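Local structure of CurF (Lyngbya majuscula, 5DP2) at residues A146-H151 / F277-S282. The protein probably catalyses NADPH-dependent cyclopropane ring formation as the enoyl reductase-type cyclopropanase domain of a polyketide synthase in curacin A biosynthesis. Numbering follows the deposited sequence.
Sequences AYYGLH and FPFDMS. With NAP (NADP nicotinamide-adenine-dinucleotide phosphate), chain B.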
ATOM      1  N   ALA A 146      -0.987  -5.434  -4.178  1.00  4.67           N
ATOM      2  CA  ALA A 146      -0.562  -5.913  -5.490  1.00  5.09           C
ATOM      3  C   ALA A 146      -0.841  -7.409  -5.663  1.00  4.94           C
ATOM      4  O   ALA A 146      -1.218  -7.853  -6.746  1.00  5.45           O
ATOM      5  CB  ALA A 146       0.887  -5.582  -5.728  1.00  6.03           C
ATOM      6  N   TYR A 147      -0.645  -8.203  -4.609  1.00  4.84           N
ATOM      7  CA  TYR A 147      -0.897  -9.641  -4.707  1.00  5.17           C
ATOM      8  C   TYR A 147      -2.378  -9.923  -4.869  1.00  4.93           C
ATOM      9  O   TYR A 147      -2.789 -10.734  -5.712  1.00  5.41           O
ATOM     10  CB  TYR A 147      -0.345 -10.351  -3.457  1.00  5.59           C
ATOM     11  CG  TYR A 147      -0.413 -11.861  -3.557  1.00  6.14           C
ATOM     12  CD1 TYR A 147       0.582 -12.578  -4.195  1.00  8.45           C
ATOM     13  CD2 TYR A 147      -1.459 -12.572  -3.003  1.00  9.16           C
ATOM     14  CE1 TYR A 147       0.548 -13.955  -4.271  1.00 10.29           C
ATOM     15  CE2 TYR A 147      -1.515 -13.963  -3.097  1.00 10.53           C
ATOM     16  CZ  TYR A 147      -0.502 -14.644  -3.738  1.00  9.82           C
ATOM     17  OH  TYR A 147      -0.517 -16.028  -3.838  1.00 13.00           O
ATOM     18  N   TYR A 148      -3.223  -9.267  -4.064  1.00  5.17           N
ATOM     19  CA  TYR A 148      -4.656  -9.482  -4.203  1.00  5.39           C
ATOM     20  C   TYR A 148      -5.120  -9.138  -5.611  1.00  5.21           C
ATOM     21  O   TYR A 148      -5.867  -9.885  -6.245  1.00  6.04           O
ATOM     22  CB  TYR A 148      -5.406  -8.676  -3.134  1.00  5.56           C
ATOM     23  CG  TYR A 148      -6.874  -8.930  -3.151  1.00  6.17           C
ATOM     24  CD1 TYR A 148      -7.389 -10.205  -2.939  1.00  7.49           C
ATOM     25  CD2 TYR A 148      -7.776  -7.891  -3.370  1.00  6.39           C
ATOM     26  CE1 TYR A 148      -8.746 -10.449  -2.936  1.00  8.72           C
ATOM     27  CE2 TYR A 148      -9.142  -8.118  -3.353  1.00  7.77           C
ATOM     28  CZ  TYR A 148      -9.631  -9.398  -3.135  1.00  8.21           C
ATOM     29  OH  TYR A 148     -10.991  -9.641  -3.128  1.00 12.22           O
ATOM     30  N   GLY A 149      -4.673  -7.987  -6.126  1.00  5.07           N
ATOM     31  CA  GLY A 149      -5.087  -7.586  -7.461  1.00  5.49           C
ATOM     32  C   GLY A 149      -4.565  -8.498  -8.561  1.00  5.31           C
ATOM     33  O   GLY A 149      -5.318  -8.900  -9.457  1.00  6.29           O
ATOM     34  N   LEU A 150      -3.253  -8.735  -8.569  1.00  5.31           N
ATOM     35  CA  LEU A 150      -2.622  -9.479  -9.672  1.00  5.54           C
ATOM     36  C   LEU A 150      -2.887 -10.982  -9.619  1.00  5.87           C
ATOM     37  O   LEU A 150      -3.064 -11.608 -10.658  1.00  7.19           O
ATOM     38  CB  LEU A 150      -1.125  -9.230  -9.715  1.00  5.16           C
ATOM     39  CG  LEU A 150      -0.674  -7.798 -10.054  1.00  5.79           C
ATOM     40  CD1 LEU A 150       0.800  -7.667  -9.803  1.00  7.71           C
ATOM     41  CD2 LEU A 150      -1.021  -7.402 -11.469  1.00  6.99           C
ATOM     42  N   HIS A 151      -2.845 -11.558  -8.418  1.00  6.25           N
ATOM     43  CA  HIS A 151      -3.011 -12.994  -8.247  1.00  6.86           C
ATOM     44  C   HIS A 151      -4.473 -13.359  -8.036  1.00  6.73           C
ATOM     45  O   HIS A 151      -5.062 -14.087  -8.815  1.00  9.92           O
ATOM     46  CB  HIS A 151      -2.125 -13.510  -7.122  1.00  7.25           C
ATOM     47  CG  HIS A 151      -2.299 -14.964  -6.816  1.00  9.86           C
ATOM     48  ND1 HIS A 151      -3.196 -15.426  -5.876  1.00 13.72           N
ATOM     49  CD2 HIS A 151      -1.678 -16.061  -7.302  1.00 14.79           C
ATOM     50  CE1 HIS A 151      -3.143 -16.745  -5.814  1.00 15.97           C
ATOM     51  NE2 HIS A 151      -2.229 -17.157  -6.670  1.00 16.83           N
ATOM     52  N   PHE A 277     -11.983  -4.900 -11.949  1.00  5.20           N
ATOM     53  CA  PHE A 277     -11.661  -5.241 -10.580  1.00  5.59           C
ATOM     54  C   PHE A 277     -11.247  -4.002  -9.764  1.00  5.49           C
ATOM     55  O   PHE A 277     -10.081  -3.803  -9.457  1.00  5.93           O
ATOM     56  CB  PHE A 277     -10.553  -6.285 -10.522  1.00  6.67           C
ATOM     57  CG  PHE A 277     -10.921  -7.589 -11.143  1.00  7.48           C
ATOM     58  CD1 PHE A 277     -11.848  -8.405 -10.533  1.00  9.04           C
ATOM     59  CD2 PHE A 277     -10.315  -8.026 -12.327  1.00  9.42           C
ATOM     60  CE1 PHE A 277     -12.183  -9.644 -11.078  1.00 10.41           C
ATOM     61  CE2 PHE A 277     -10.622  -9.256 -12.872  1.00 10.59           C
ATOM     62  CZ  PHE A 277     -11.579 -10.043 -12.266  1.00 11.13           C
ATOM     63  N   PRO A 278     -12.239  -3.170  -9.364  1.00  5.38           N
ATOM     64  CA  PRO A 278     -11.965  -2.128  -8.389  1.00  5.57           C
ATOM     65  C   PRO A 278     -12.003  -2.722  -6.981  1.00  5.68           C
ATOM     66  O   PRO A 278     -12.861  -3.583  -6.692  1.00  7.00           O
ATOM     67  CB  PRO A 278     -13.154  -1.171  -8.585  1.00  6.26           C
ATOM     68  CG  PRO A 278     -14.305  -2.065  -8.971  1.00  6.38           C
ATOM     69  CD  PRO A 278     -13.646  -3.189  -9.787  1.00  6.12           C
ATOM     70  N   PHE A 279     -11.130  -2.265  -6.089  1.00  5.62           N
ATOM     71  CA  PHE A 279     -11.214  -2.730  -4.713  1.00  5.86           C
ATOM     72  C   PHE A 279     -10.524  -1.749  -3.796  1.00  6.05           C
ATOM     73  O   PHE A 279      -9.713  -0.924  -4.233  1.00  6.58           O
ATOM     74  CB  PHE A 279     -10.625  -4.148  -4.520  1.00  6.46           C
ATOM     75  CG  PHE A 279      -9.144  -4.271  -4.830  1.00  5.88           C
ATOM     76  CD1 PHE A 279      -8.700  -4.540  -6.107  1.00  7.21           C
ATOM     77  CD2 PHE A 279      -8.191  -4.151  -3.838  1.00  6.85           C
ATOM     78  CE1 PHE A 279      -7.346  -4.693  -6.366  1.00  8.00           C
ATOM     79  CE2 PHE A 279      -6.839  -4.269  -4.115  1.00  7.30           C
ATOM     80  CZ  PHE A 279      -6.416  -4.554  -5.383  1.00  6.76           C
ATOM     81  N   ASP A 280     -10.827  -1.869  -2.497  1.00  7.11           N
ATOM     82  CA  ASP A 280     -10.223  -1.066  -1.443  1.00  6.96           C
ATOM     83  C   ASP A 280      -9.791  -2.011  -0.332  1.00  6.27           C
ATOM     84  O   ASP A 280     -10.638  -2.645   0.331  1.00  7.02           O
ATOM     85  CB  ASP A 280     -11.187   0.023  -0.944  1.00  8.15           C
ATOM     86  CG  ASP A 280     -10.530   0.965   0.065  1.00 10.62           C
ATOM     87  OD1 ASP A 280      -9.672   0.502   0.820  1.00 16.72           O
ATOM     88  OD2 ASP A 280     -10.877   2.171   0.112  1.00 11.92           O
ATOM     89  N   MET A 281      -8.483  -2.150  -0.171  1.00  6.44           N
ATOM     90  CA  MET A 281      -7.970  -3.097   0.817  1.00  6.40           C
ATOM     91  C   MET A 281      -8.406  -2.800   2.233  1.00  6.28           C
ATOM     92  O   MET A 281      -8.624  -3.724   3.020  1.00  7.16           O
ATOM     93  CB  MET A 281      -6.456  -3.157   0.755  1.00  7.60           C
ATOM     94  CG  MET A 281      -5.920  -3.722  -0.526  1.00  8.18           C
ATOM     95  SD  MET A 281      -6.279  -5.488  -0.790  1.00  8.01           S
ATOM     96  CE  MET A 281      -5.046  -6.198   0.281  1.00  9.46           C
ATOM     97  N   SER A 282      -8.514  -1.513   2.581  1.00  6.92           N
ATOM     98  CA  SER A 282      -9.003  -1.185   3.914  1.00  7.41           C
ATOM     99  C   SER A 282     -10.404  -1.766   4.168  1.00  7.20           C
ATOM    100  O   SER A 282     -10.664  -2.337   5.234  1.00  8.42           O
ATOM    101  CB  SER A 282      -8.906   0.319   4.169  1.00  8.24           C
ATOM    102  OG  SER A 282      -9.735   1.077   3.345  1.00 11.16           O
TER
HETATM  103  PA  NAP B 401       2.831   5.794  -4.322  0.91  5.73           P
HETATM  104  O1A NAP B 401       4.153   5.550  -3.679  0.91  5.89           O
HETATM  105  O2A NAP B 401       2.447   5.005  -5.519  0.91  7.21           O
HETATM  106  O5B NAP B 401       2.744   7.361  -4.624  0.91  6.09           O
HETATM  107  C5B NAP B 401       1.766   7.890  -5.529  0.91  6.88           C
HETATM  108  C4B NAP B 401       2.109   7.637  -6.981  0.91  6.87           C
HETATM  109  O4B NAP B 401       1.196   8.351  -7.781  0.91  8.01           O
HETATM  110  C3B NAP B 401       3.495   8.058  -7.370  0.91  7.47           C
HETATM  111  O3B NAP B 401       4.225   6.890  -7.750  0.91  8.85           O
HETATM  112  C2B NAP B 401       3.311   9.027  -8.554  0.91  6.26           C
HETATM  113  O2B NAP B 401       4.097   8.826  -9.694  0.91  6.50           O
HETATM  114  C1B NAP B 401       1.878   8.773  -8.980  0.91  6.89           C
HETATM  115  N9A NAP B 401       1.165   9.955  -9.444  0.91  7.20           N
HETATM  116  C8A NAP B 401       0.496  10.876  -8.667  0.91  9.94           C
HETATM  117  N7A NAP B 401      -0.055  11.840  -9.441  0.91 11.23           N
HETATM  118  C5A NAP B 401       0.251  11.527 -10.708  0.91  8.87           C
HETATM  119  C6A NAP B 401      -0.023  12.109 -11.982  0.91 10.50           C
HETATM  120  N6A NAP B 401      -0.752  13.240 -12.061  0.91 14.12           N
HETATM  121  N1A NAP B 401       0.448  11.508 -13.067  0.91 10.48           N
HETATM  122  C2A NAP B 401       1.167  10.386 -12.950  0.91  8.65           C
HETATM  123  N3A NAP B 401       1.485   9.748 -11.820  0.91  6.87           N
HETATM  124  C4A NAP B 401       1.044  10.329 -10.715  0.91  6.92           C
HETATM  125  O3  NAP B 401       1.661   5.638  -3.226  0.91  5.81           O
HETATM  126  PN  NAP B 401       1.003   4.311  -2.620  0.91  5.26           P
HETATM  127  O1N NAP B 401       0.763   4.560  -1.181  0.91  5.57           O
HETATM  128  O2N NAP B 401       1.789   3.098  -3.023  0.91  6.92           O
HETATM  129  O5D NAP B 401      -0.393   4.318  -3.329  0.91  7.01           O
HETATM  130  C5D NAP B 401      -0.450   4.113  -4.760  0.91  8.65           C
HETATM  131  C4D NAP B 401      -1.839   4.546  -5.292  0.91  8.42           C
HETATM  132  O4D NAP B 401      -2.740   3.500  -5.036  0.91  9.49           O
HETATM  133  C3D NAP B 401      -2.436   5.778  -4.601  0.91  9.11           C
HETATM  134  O3D NAP B 401      -3.304   6.430  -5.538  0.91 12.73           O
HETATM  135  C2D NAP B 401      -3.197   5.183  -3.443  0.91  9.79           C
HETATM  136  O2D NAP B 401      -4.253   6.056  -3.032  0.91 14.82           O
HETATM  137  C1D NAP B 401      -3.695   3.891  -4.034  0.91  8.87           C
HETATM  138  N1N NAP B 401      -3.838   2.687  -3.187  0.91  8.67           N
HETATM  139  C2N NAP B 401      -5.022   2.034  -3.153  0.91  8.23           C
HETATM  140  C3N NAP B 401      -5.216   0.887  -2.388  0.91  8.37           C
HETATM  141  C7N NAP B 401      -6.541   0.204  -2.390  0.91  8.67           C
HETATM  142  O7N NAP B 401      -6.678  -0.655  -1.546  0.91 11.10           O
HETATM  143  N7N NAP B 401      -7.473   0.566  -3.311  0.91  9.26           N
HETATM  144  C4N NAP B 401      -4.151   0.392  -1.629  0.91  9.36           C
HETATM  145  C5N NAP B 401      -2.945   1.078  -1.682  0.91  9.48           C
HETATM  146  C6N NAP B 401      -2.799   2.227  -2.470  0.91  9.50           C
HETATM  147  P2B NAP B 401       5.645   9.210  -9.803  0.91  6.51           P
HETATM  148  O1X NAP B 401       6.394   8.260  -8.878  0.91  6.19           O
HETATM  149  O2X NAP B 401       5.937   8.978 -11.259  0.91  6.96           O
HETATM  150  O3X NAP B 401       5.774  10.649  -9.365  0.91  7.91           O
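The rings of Tyr-148 and Phe-279 meet edge-to-face: the CD2 side of the tyrosine stands over one face of the phenylalanine, offset toward its rim, with Tyr-148 CD2 3.8 Å from Phe-279 CD2 and the planes at 89°. Met-281 CG lies at the edge of the Phe-279 ring, in its plane. This T-shaped pair belongs to the Rossmann-type cofactor domain of an enoyl reductase, where helix 140-153 packs against the chain leaving strand 275-278, the outermost strand on its side of the parallel sheet. Tyr-148 reaches across because its CG is anti to the backbone N (chi1 -176°), and the two side chains pass in opposite directions. Beside the tyrosine, Gly-149 brings the helix backbone close, its CA 3.8 Å from Phe-279 CE1. Met-281, its chain bent at chi2 and chi3, brings SD obliquely to the Tyr-148 ring, a Met-aromatic contact at 4.8 Å from the centroid. Phe-291 of helix 290-305 makes a further edge-to-face contact with Tyr-148. With an alanine at Phe-279, the tyrosine edge is likely to lose the aromatic face it rests on, and a gap would probably open beside Gly-149, next to the backbone that binds the nicotinamide carboxamide. That backbone reads the carboxamide with two bonds: N7N of NADP donates to Phe-279 O, and O7N accepts from Met-281 N. Together they are likely to fix the rotation of the amide. Asp-280, between them, is the N-cap of helix 281-287 and pairs through OD2 with Arg-51; its OD1 takes a weak capping bond from Ser-282 N and is met from above the carboxylate plane by Ser-282 OG, 2.6 Å away.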